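Local coordinates for protein transcriptional regulator containing CBS domains (PDB 6UOF) that probably senses a small ligand, perhaps an adenine nucleotide, through its paired CBS domains and so regulates transcription in Streptococcus pneumoniae, at residues A[38-51]-A[96-110]. Numbering follows the deposited sequence. Where two conformers were deposited one is given.
Sequences RFPVINQHQVVVGV and EMVPVVRSNQTLLGV
Pro40 and Leu107 meet at about a right angle in the tightly packed middle of this contact. Leu107 CD2 lies 3.7 Å from Pro40 CG, while Leu107 CB touches Ile42 CG2 at 3.6 Å. With CG anti to the backbone N (chi1 -175°), Leu107 also reaches Val48 CG2 through CD1. Val48 CG2 also touches Val101 CG1, at 3.6 Å. Further along, Pro99 CG packs on Val51 CG1 at 3.9 Å. The side chain of selenomethionine Met97 folds over (chi2 -85°, chi3 -66°), which lays CE against the backbone of Arg38 and Phe39, 3.7 Å from Phe39 C. Tyr15 of helix 12-15 touches Met97 and Val110 as well.

At the turn end, a solvent side, the backbones join directly. Leu107 N donates to Gln46 O at 3.0 Å. Val48 N donates to Gln105 O at 3.1 Å. These two bonds flank a single bridge between Val47 and Thr106. Asn43 OD1 accepts from His45 N and Val47 N, and Asn104 OD1 from Thr106 N and OG1, so each turn carries an Asx turn.

The opposite end is loose and also open to solvent. There Glu96 CG lies over one face of the Arg38 guanidinium. In the conformer given, Arg38 NH1 and Glu96 OE1 are 5.1 Å apart, so any attraction between the charges is probably weak.

Each segment is a beta hairpin from a different CBS domain. Their face-to-face packing is characteristic of the CBS pair, or Bateman module.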
ATOM      1  N   ARG A  38      -1.452   5.673  -4.155  1.00 12.65           N
ATOM      2  CA  ARG A  38      -1.679   4.217  -4.015  1.00 12.82           C
ATOM      3  C   ARG A  38      -1.521   3.871  -2.540  1.00 12.13           C
ATOM      4  O   ARG A  38      -0.439   4.079  -1.976  1.00 12.13           O
ATOM      5  CB  ARG A  38      -0.741   3.427  -4.917  1.00 14.27           C
ATOM      6  CG  ARG A  38      -0.901   3.809  -6.379  1.00 16.13           C
ATOM      7  CD  ARG A  38      -0.157   2.922  -7.345  1.00 18.47           C
ATOM      8  NE  ARG A  38      -0.474   3.325  -8.704  1.00 22.63           N
ATOM      9  CZ  ARG A  38      -0.002   2.742  -9.794  1.00 24.37           C
ATOM     10  NH1 ARG A  38       0.813   1.706  -9.699  1.00 26.45           N
ATOM     11  NH2 ARG A  38      -0.358   3.191 -10.981  1.00 26.98           N
ATOM     12  N   PHE A  39      -2.598   3.386  -1.952  1.00 11.09           N
ATOM     13  CA  PHE A  39      -2.564   3.115  -0.493  1.00 10.83           C
ATOM     14  C   PHE A  39      -3.075   1.731  -0.150  1.00 10.64           C
ATOM     15  O   PHE A  39      -4.013   1.224  -0.784  1.00 10.84           O
ATOM     16  CB  PHE A  39      -3.439   4.105   0.279  1.00 10.90           C
ATOM     17  CG  PHE A  39      -3.035   5.541   0.095  1.00 11.28           C
ATOM     18  CD1 PHE A  39      -1.914   6.045   0.735  1.00 11.27           C
ATOM     19  CD2 PHE A  39      -3.744   6.390  -0.733  1.00 11.43           C
ATOM     20  CE1 PHE A  39      -1.522   7.359   0.549  1.00 12.07           C
ATOM     21  CE2 PHE A  39      -3.363   7.705  -0.904  1.00 12.44           C
ATOM     22  CZ  PHE A  39      -2.250   8.188  -0.271  1.00 12.39           C
ATOM     23  N   PRO A  40      -2.511   1.085   0.902  1.00 10.30           N
ATOM     24  CA  PRO A  40      -3.094  -0.153   1.417  1.00 10.44           C
ATOM     25  C   PRO A  40      -4.406   0.177   2.130  1.00 10.16           C
ATOM     26  O   PRO A  40      -4.572   1.248   2.689  1.00 10.56           O
ATOM     27  CB  PRO A  40      -2.051  -0.652   2.418  1.00 10.98           C
ATOM     28  CG  PRO A  40      -1.370   0.623   2.918  1.00 11.39           C
ATOM     29  CD  PRO A  40      -1.354   1.539   1.706  1.00 10.48           C
ATOM     30  N   VAL A  41      -5.302  -0.804   2.121  1.00 10.36           N
ATOM     31  CA  VAL A  41      -6.620  -0.690   2.803  1.00 10.30           C
ATOM     32  C   VAL A  41      -6.732  -1.777   3.868  1.00 10.58           C
ATOM     33  O   VAL A  41      -6.457  -2.940   3.560  1.00 10.95           O
ATOM     34  CB  VAL A  41      -7.769  -0.824   1.797  1.00 10.60           C
ATOM     35  CG1 VAL A  41      -9.079  -0.552   2.500  1.00 10.71           C
ATOM     36  CG2 VAL A  41      -7.589   0.108   0.606  1.00 11.11           C
ATOM     37  N   ILE A  42      -7.144  -1.370   5.069  1.00 10.81           N
ATOM     38  CA  ILE A  42      -7.302  -2.348   6.181  1.00 11.15           C
ATOM     39  C   ILE A  42      -8.759  -2.459   6.623  1.00 11.43           C
ATOM     40  O   ILE A  42      -9.522  -1.505   6.514  1.00 11.78           O
ATOM     41  CB  ILE A  42      -6.417  -1.974   7.382  1.00 11.71           C
ATOM     42  CG1 ILE A  42      -6.761  -0.594   7.954  1.00 12.14           C
ATOM     43  CG2 ILE A  42      -4.955  -2.124   7.022  1.00 12.19           C
ATOM     44  CD1 ILE A  42      -6.084  -0.265   9.277  1.00 13.42           C
ATOM     45  N   ASN A  43      -9.081  -3.622   7.169  1.00 11.30           N
ATOM     46  CA  ASN A  43     -10.411  -3.790   7.793  1.00 11.87           C
ATOM     47  C   ASN A  43     -10.303  -3.455   9.287  1.00 12.08           C
ATOM     48  O   ASN A  43      -9.226  -3.015   9.760  1.00 12.21           O
ATOM     49  CB  ASN A  43     -10.990  -5.181   7.519  1.00 12.09           C
ATOM     50  CG  ASN A  43     -10.218  -6.304   8.175  1.00 12.72           C
ATOM     51  OD1 ASN A  43      -9.355  -6.062   9.017  1.00 12.72           O
ATOM     52  ND2 ASN A  43     -10.543  -7.536   7.817  1.00 14.00           N
ATOM     53  N   GLN A  44     -11.396  -3.673  10.017  1.00 12.40           N
ATOM     54  CA  GLN A  44     -11.449  -3.301  11.459  1.00 13.20           C
ATOM     55  C   GLN A  44     -10.584  -4.245  12.318  1.00 13.75           C
ATOM     56  O   GLN A  44     -10.449  -3.964  13.528  1.00 16.66           O
ATOM     57  CB  GLN A  44     -12.893  -3.276  11.959  1.00 13.59           C
ATOM     58  CG  GLN A  44     -13.568  -4.640  11.971  1.00 13.80           C
ATOM     59  CD  GLN A  44     -15.008  -4.560  12.417  1.00 14.08           C
ATOM     60  OE1 GLN A  44     -15.366  -3.927  13.415  1.00 14.18           O
ATOM     61  NE2 GLN A  44     -15.875  -5.258  11.701  1.00 15.48           N
ATOM     62  N   HIS A  45     -10.011  -5.291  11.723  1.00 13.59           N
ATOM     63  CA  HIS A  45      -9.056  -6.223  12.384  1.00 14.35           C
ATOM     64  C   HIS A  45      -7.616  -5.837  12.002  1.00 13.80           C
ATOM     65  O   HIS A  45      -6.688  -6.557  12.379  1.00 14.41           O
ATOM     66  CB  HIS A  45      -9.363  -7.663  11.977  1.00 15.72           C
ATOM     67  CG  HIS A  45     -10.779  -8.035  12.230  1.00 17.83           C
ATOM     68  ND1 HIS A  45     -11.234  -8.335  13.489  1.00 20.69           N
ATOM     69  CD2 HIS A  45     -11.841  -8.125  11.394  1.00 18.72           C
ATOM     70  CE1 HIS A  45     -12.525  -8.603  13.423  1.00 21.36           C
ATOM     71  NE2 HIS A  45     -12.919  -8.480  12.152  1.00 21.88           N
ATOM     72  N   GLN A  46      -7.463  -4.731  11.274  1.00 13.36           N
ATOM     73  CA  GLN A  46      -6.152  -4.173  10.828  1.00 12.58           C
ATOM     74  C   GLN A  46      -5.526  -5.036   9.719  1.00 11.73           C
ATOM     75  O   GLN A  46      -4.351  -4.828   9.396  1.00 12.28           O
ATOM     76  CB  GLN A  46      -5.151  -4.031  11.984  1.00 13.79           C
ATOM     77  CG  GLN A  46      -5.765  -3.565  13.298  1.00 15.24           C
ATOM     78  CD  GLN A  46      -6.637  -2.344  13.167  1.00 16.20           C
ATOM     79  OE1 GLN A  46      -6.258  -1.344  12.569  1.00 19.16           O
ATOM     80  NE2 GLN A  46      -7.799  -2.390  13.806  1.00 17.56           N
ATOM     81  N   VAL A  47      -6.290  -5.981   9.169  1.00 11.75           N
ATOM     82  CA  VAL A  47      -5.779  -6.891   8.109  1.00 11.86           C
ATOM     83  C   VAL A  47      -5.861  -6.171   6.760  1.00 11.73           C
ATOM     84  O   VAL A  47      -6.847  -5.472   6.480  1.00 11.76           O
ATOM     85  CB  VAL A  47      -6.561  -8.223   8.107  1.00 12.84           C
ATOM     86  CG1 VAL A  47      -6.245  -9.084   6.892  1.00 12.91           C
ATOM     87  CG2 VAL A  47      -6.295  -9.008   9.377  1.00 14.00           C
ATOM     88  N   VAL A  48      -4.823  -6.330   5.951  1.00 11.71           N
ATOM     89  CA  VAL A  48      -4.846  -5.735   4.586  1.00 11.82           C
ATOM     90  C   VAL A  48      -5.873  -6.505   3.750  1.00 12.57           C
ATOM     91  O   VAL A  48      -5.741  -7.729   3.619  1.00 15.09           O
ATOM     92  CB  VAL A  48      -3.449  -5.777   3.960  1.00 12.43           C
ATOM     93  CG1 VAL A  48      -3.473  -5.317   2.508  1.00 12.81           C
ATOM     94  CG2 VAL A  48      -2.477  -4.939   4.767  1.00 12.76           C
ATOM     95  N   VAL A  49      -6.850  -5.791   3.199  1.00 11.47           N
ATOM     96  CA  VAL A  49      -7.939  -6.433   2.402  1.00 11.96           C
ATOM     97  C   VAL A  49      -7.888  -5.981   0.940  1.00 11.52           C
ATOM     98  O   VAL A  49      -8.674  -6.507   0.140  1.00 12.71           O
ATOM     99  CB  VAL A  49      -9.304  -6.132   3.035  1.00 12.42           C
ATOM    100  CG1 VAL A  49      -9.477  -6.882   4.346  1.00 12.89           C
ATOM    101  CG2 VAL A  49      -9.550  -4.645   3.225  1.00 12.69           C
ATOM    102  N   GLY A  50      -7.013  -5.037   0.612  1.00 11.39           N
ATOM    103  CA  GLY A  50      -6.907  -4.550  -0.770  1.00 11.58           C
ATOM    104  C   GLY A  50      -5.985  -3.355  -0.838  1.00 11.40           C
ATOM    105  O   GLY A  50      -5.367  -2.978   0.181  1.00 11.04           O
ATOM    106  N   VAL A  51      -5.879  -2.791  -2.030  1.00 11.27           N
ATOM    107  CA  VAL A  51      -5.113  -1.551  -2.266  1.00 11.45           C
ATOM    108  C   VAL A  51      -6.005  -0.625  -3.092  1.00 11.94           C
ATOM    109  O   VAL A  51      -6.861  -1.116  -3.867  1.00 13.37           O
ATOM    110  CB  VAL A  51      -3.774  -1.844  -2.966  1.00 12.25           C
ATOM    111  CG1 VAL A  51      -2.794  -2.602  -2.080  1.00 13.06           C
ATOM    112  CG2 VAL A  51      -3.960  -2.557  -4.296  1.00 14.33           C
ATOM    113  N   GLU A  96       4.347   0.240  -7.943  1.00 13.91           N
ATOM    114  CA  GLU A  96       4.846   1.526  -7.384  0.60 14.59           C
ATOM    115  C   GLU A  96       4.958   1.416  -5.863  1.00 13.98           C
ATOM    116  O   GLU A  96       5.734   2.127  -5.242  1.00 13.89           O
ATOM    117  CB  GLU A  96       3.891   2.670  -7.726  0.60 16.49           C
ATOM    118  CG  GLU A  96       3.873   3.060  -9.195  0.60 19.00           C
ATOM    119  CD  GLU A  96       5.011   3.967  -9.635  0.60 20.62           C
ATOM    120  OE1 GLU A  96       4.847   4.643 -10.665  0.60 26.23           O
ATOM    121  OE2 GLU A  96       6.042   4.024  -8.933  0.60 24.13           O
HETATM  122  N   MSE A  97       4.212   0.472  -5.273  1.00 13.55           N
HETATM  123  CA  MSE A  97       4.072   0.399  -3.780  1.00 14.60           C
HETATM  124  C   MSE A  97       3.710  -1.043  -3.442  1.00 14.08           C
HETATM  125  O   MSE A  97       3.004  -1.664  -4.217  1.00 14.83           O
HETATM  126  CB  MSE A  97       2.950   1.348  -3.350  1.00 16.97           C
HETATM  127  CG  MSE A  97       2.587   1.394  -1.876  1.00 18.43           C
HETATM  128 SE   MSE A  97       1.316   0.010  -1.350  1.00 17.71          SE
HETATM  129  CE  MSE A  97      -0.395   0.330  -2.213  1.00 19.51           C
ATOM    130  N   VAL A  98       4.259  -1.571  -2.354  1.00 12.87           N
ATOM    131  CA  VAL A  98       3.912  -2.899  -1.869  1.00 12.73           C
ATOM    132  C   VAL A  98       3.634  -2.806  -0.374  1.00 11.98           C
ATOM    133  O   VAL A  98       4.446  -2.255   0.384  1.00 12.00           O
ATOM    134  CB  VAL A  98       5.010  -3.937  -2.145  1.00 13.46           C
ATOM    135  CG1 VAL A  98       4.570  -5.335  -1.723  1.00 14.09           C
ATOM    136  CG2 VAL A  98       5.435  -3.928  -3.604  1.00 14.85           C
ATOM    137  N   PRO A  99       2.481  -3.319   0.110  1.00 11.51           N
ATOM    138  CA  PRO A  99       2.229  -3.315   1.546  1.00 11.94           C
ATOM    139  C   PRO A  99       3.150  -4.262   2.321  1.00 11.71           C
ATOM    140  O   PRO A  99       3.505  -5.328   1.840  1.00 12.47           O
ATOM    141  CB  PRO A  99       0.780  -3.794   1.664  1.00 12.37           C
ATOM    142  CG  PRO A  99       0.191  -3.585   0.287  1.00 12.82           C
ATOM    143  CD  PRO A  99       1.343  -3.871  -0.653  1.00 12.03           C
ATOM    144  N   VAL A 100       3.513  -3.822   3.530  1.00 11.46           N
ATOM    145  CA  VAL A 100       4.352  -4.616   4.464  1.00 11.79           C
ATOM    146  C   VAL A 100       3.427  -5.091   5.581  1.00 12.07           C
ATOM    147  O   VAL A 100       2.760  -4.235   6.178  1.00 11.96           O
ATOM    148  CB  VAL A 100       5.520  -3.778   5.013  1.00 12.09           C
ATOM    149  CG1 VAL A 100       6.399  -4.587   5.952  1.00 12.82           C
ATOM    150  CG2 VAL A 100       6.351  -3.176   3.883  1.00 12.51           C
ATOM    151  N   VAL A 101       3.444  -6.393   5.863  1.00 12.44           N
ATOM    152  CA  VAL A 101       2.503  -6.962   6.867  1.00 12.78           C
ATOM    153  C   VAL A 101       3.236  -7.873   7.844  1.00 13.69           C
ATOM    154  O   VAL A 101       4.305  -8.413   7.534  1.00 14.12           O
ATOM    155  CB  VAL A 101       1.368  -7.747   6.175  1.00 13.52           C
ATOM    156  CG1 VAL A 101       0.518  -6.847   5.300  1.00 14.19           C
ATOM    157  CG2 VAL A 101       1.870  -8.959   5.412  1.00 13.88           C
ATOM    158  N   ARG A 102       2.605  -8.033   9.000  1.00 13.85           N
ATOM    159  CA  ARG A 102       3.021  -9.067   9.973  1.00 14.38           C
ATOM    160  C   ARG A 102       2.578 -10.441   9.447  1.00 14.69           C
ATOM    161  O   ARG A 102       1.820 -10.509   8.464  1.00 14.46           O
ATOM    162  CB  ARG A 102       2.348  -8.806  11.322  1.00 14.94           C
ATOM    163  CG  ARG A 102       2.661  -7.454  11.939  1.00 15.15           C
ATOM    164  CD  ARG A 102       2.094  -7.407  13.356  1.00 15.98           C
ATOM    165  NE  ARG A 102       2.348  -6.141  14.021  1.00 16.91           N
ATOM    166  CZ  ARG A 102       1.609  -5.040  13.902  1.00 17.12           C
ATOM    167  NH1 ARG A 102       0.542  -5.018  13.122  1.00 18.76           N
ATOM    168  NH2 ARG A 102       1.953  -3.950  14.575  1.00 19.51           N
ATOM    169  N   SER A 103       3.029 -11.510  10.103  1.00 15.46           N
ATOM    170  CA  SER A 103       2.646 -12.903   9.744  1.00 16.18           C
ATOM    171  C   SER A 103       1.115 -13.052   9.722  1.00 15.32           C
ATOM    172  O   SER A 103       0.608 -13.816   8.870  1.00 15.92           O
ATOM    173  CB  SER A 103       3.310 -13.880  10.689  1.00 17.48           C
ATOM    174  OG  SER A 103       2.902 -15.227  10.455  1.00 19.24           O
ATOM    175  N   ASN A 104       0.401 -12.316  10.581  1.00 15.01           N
ATOM    176  CA  ASN A 104      -1.084 -12.406  10.634  1.00 15.48           C
ATOM    177  C   ASN A 104      -1.758 -11.481   9.610  1.00 14.60           C
ATOM    178  O   ASN A 104      -2.978 -11.287   9.689  1.00 15.36           O
ATOM    179  CB  ASN A 104      -1.623 -12.117  12.033  1.00 16.06           C
ATOM    180  CG  ASN A 104      -1.458 -10.680  12.465  1.00 16.30           C
ATOM    181  OD1 ASN A 104      -0.862  -9.880  11.758  1.00 15.14           O
ATOM    182  ND2 ASN A 104      -2.001 -10.354  13.633  1.00 18.57           N
ATOM    183  N   GLN A 105      -0.982 -10.936   8.670  1.00 13.72           N
ATOM    184  CA  GLN A 105      -1.482 -10.105   7.540  1.00 13.65           C
ATOM    185  C   GLN A 105      -1.966  -8.722   7.985  1.00 13.08           C
ATOM    186  O   GLN A 105      -2.561  -8.010   7.162  1.00 13.19           O
ATOM    187  CB  GLN A 105      -2.527 -10.865   6.715  1.00 14.98           C
ATOM    188  CG  GLN A 105      -2.083 -12.277   6.351  1.00 16.11           C
ATOM    189  CD  GLN A 105      -0.811 -12.277   5.542  1.00 16.70           C
ATOM    190  OE1 GLN A 105      -0.793 -11.836   4.398  1.00 17.98           O
ATOM    191  NE2 GLN A 105       0.267 -12.790   6.115  1.00 16.90           N
ATOM    192  N   THR A 106      -1.652  -8.293   9.211  1.00 12.74           N
ATOM    193  CA  THR A 106      -1.995  -6.905   9.624  1.00 12.63           C
ATOM    194  C   THR A 106      -0.932  -5.924   9.097  1.00 12.36           C
ATOM    195  O   THR A 106       0.261  -6.305   8.921  1.00 12.91           O
ATOM    196  CB  THR A 106      -2.171  -6.780  11.145  1.00 12.82           C
ATOM    197  OG1 THR A 106      -0.955  -7.173  11.790  1.00 12.87           O
ATOM    198  CG2 THR A 106      -3.341  -7.599  11.651  1.00 13.46           C
ATOM    199  N   LEU A 107      -1.370  -4.701   8.822  1.00 12.13           N
ATOM    200  CA  LEU A 107      -0.509  -3.688   8.157  1.00 11.70           C
ATOM    201  C   LEU A 107       0.567  -3.093   9.075  1.00 11.81           C
ATOM    202  O   LEU A 107       0.234  -2.616  10.168  1.00 12.61           O
ATOM    203  CB  LEU A 107      -1.398  -2.560   7.627  1.00 11.66           C
ATOM    204  CG  LEU A 107      -0.679  -1.484   6.808  1.00 11.74           C
ATOM    205  CD1 LEU A 107      -0.115  -2.057   5.517  1.00 11.71           C
ATOM    206  CD2 LEU A 107      -1.613  -0.335   6.511  1.00 12.07           C
ATOM    207  N   LEU A 108       1.794  -3.037   8.551  1.00 11.86           N
ATOM    208  CA  LEU A 108       2.925  -2.315   9.180  1.00 12.37           C
ATOM    209  C   LEU A 108       3.193  -1.023   8.403  1.00 12.43           C
ATOM    210  O   LEU A 108       3.561  -0.005   9.020  1.00 13.49           O
ATOM    211  CB  LEU A 108       4.168  -3.202   9.176  1.00 13.18           C
ATOM    212  CG  LEU A 108       4.119  -4.395  10.127  1.00 14.22           C
ATOM    213  CD1 LEU A 108       5.290  -5.316   9.861  1.00 15.15           C
ATOM    214  CD2 LEU A 108       4.089  -3.925  11.570  1.00 15.84           C
ATOM    215  N   GLY A 109       3.093  -1.065   7.076  1.00 12.09           N
ATOM    216  CA  GLY A 109       3.420   0.124   6.277  1.00 12.24           C
ATOM    217  C   GLY A 109       3.594  -0.271   4.838  1.00 12.01           C
ATOM    218  O   GLY A 109       2.938  -1.224   4.393  1.00 11.65           O
ATOM    219  N   VAL A 110       4.460   0.438   4.125  1.00 11.76           N
ATOM    220  CA  VAL A 110       4.666   0.142   2.679  1.00 12.04           C
ATOM    221  C   VAL A 110       6.134   0.273   2.308  1.00 12.03           C
ATOM    222  O   VAL A 110       6.903   0.945   3.020  1.00 12.89           O
ATOM    223  CB  VAL A 110       3.866   1.107   1.789  1.00 12.83           C
ATOM    224  CG1 VAL A 110       2.396   1.178   2.147  1.00 13.17           C
ATOM    225  CG2 VAL A 110       4.490   2.497   1.751  1.00 14.36           C
TER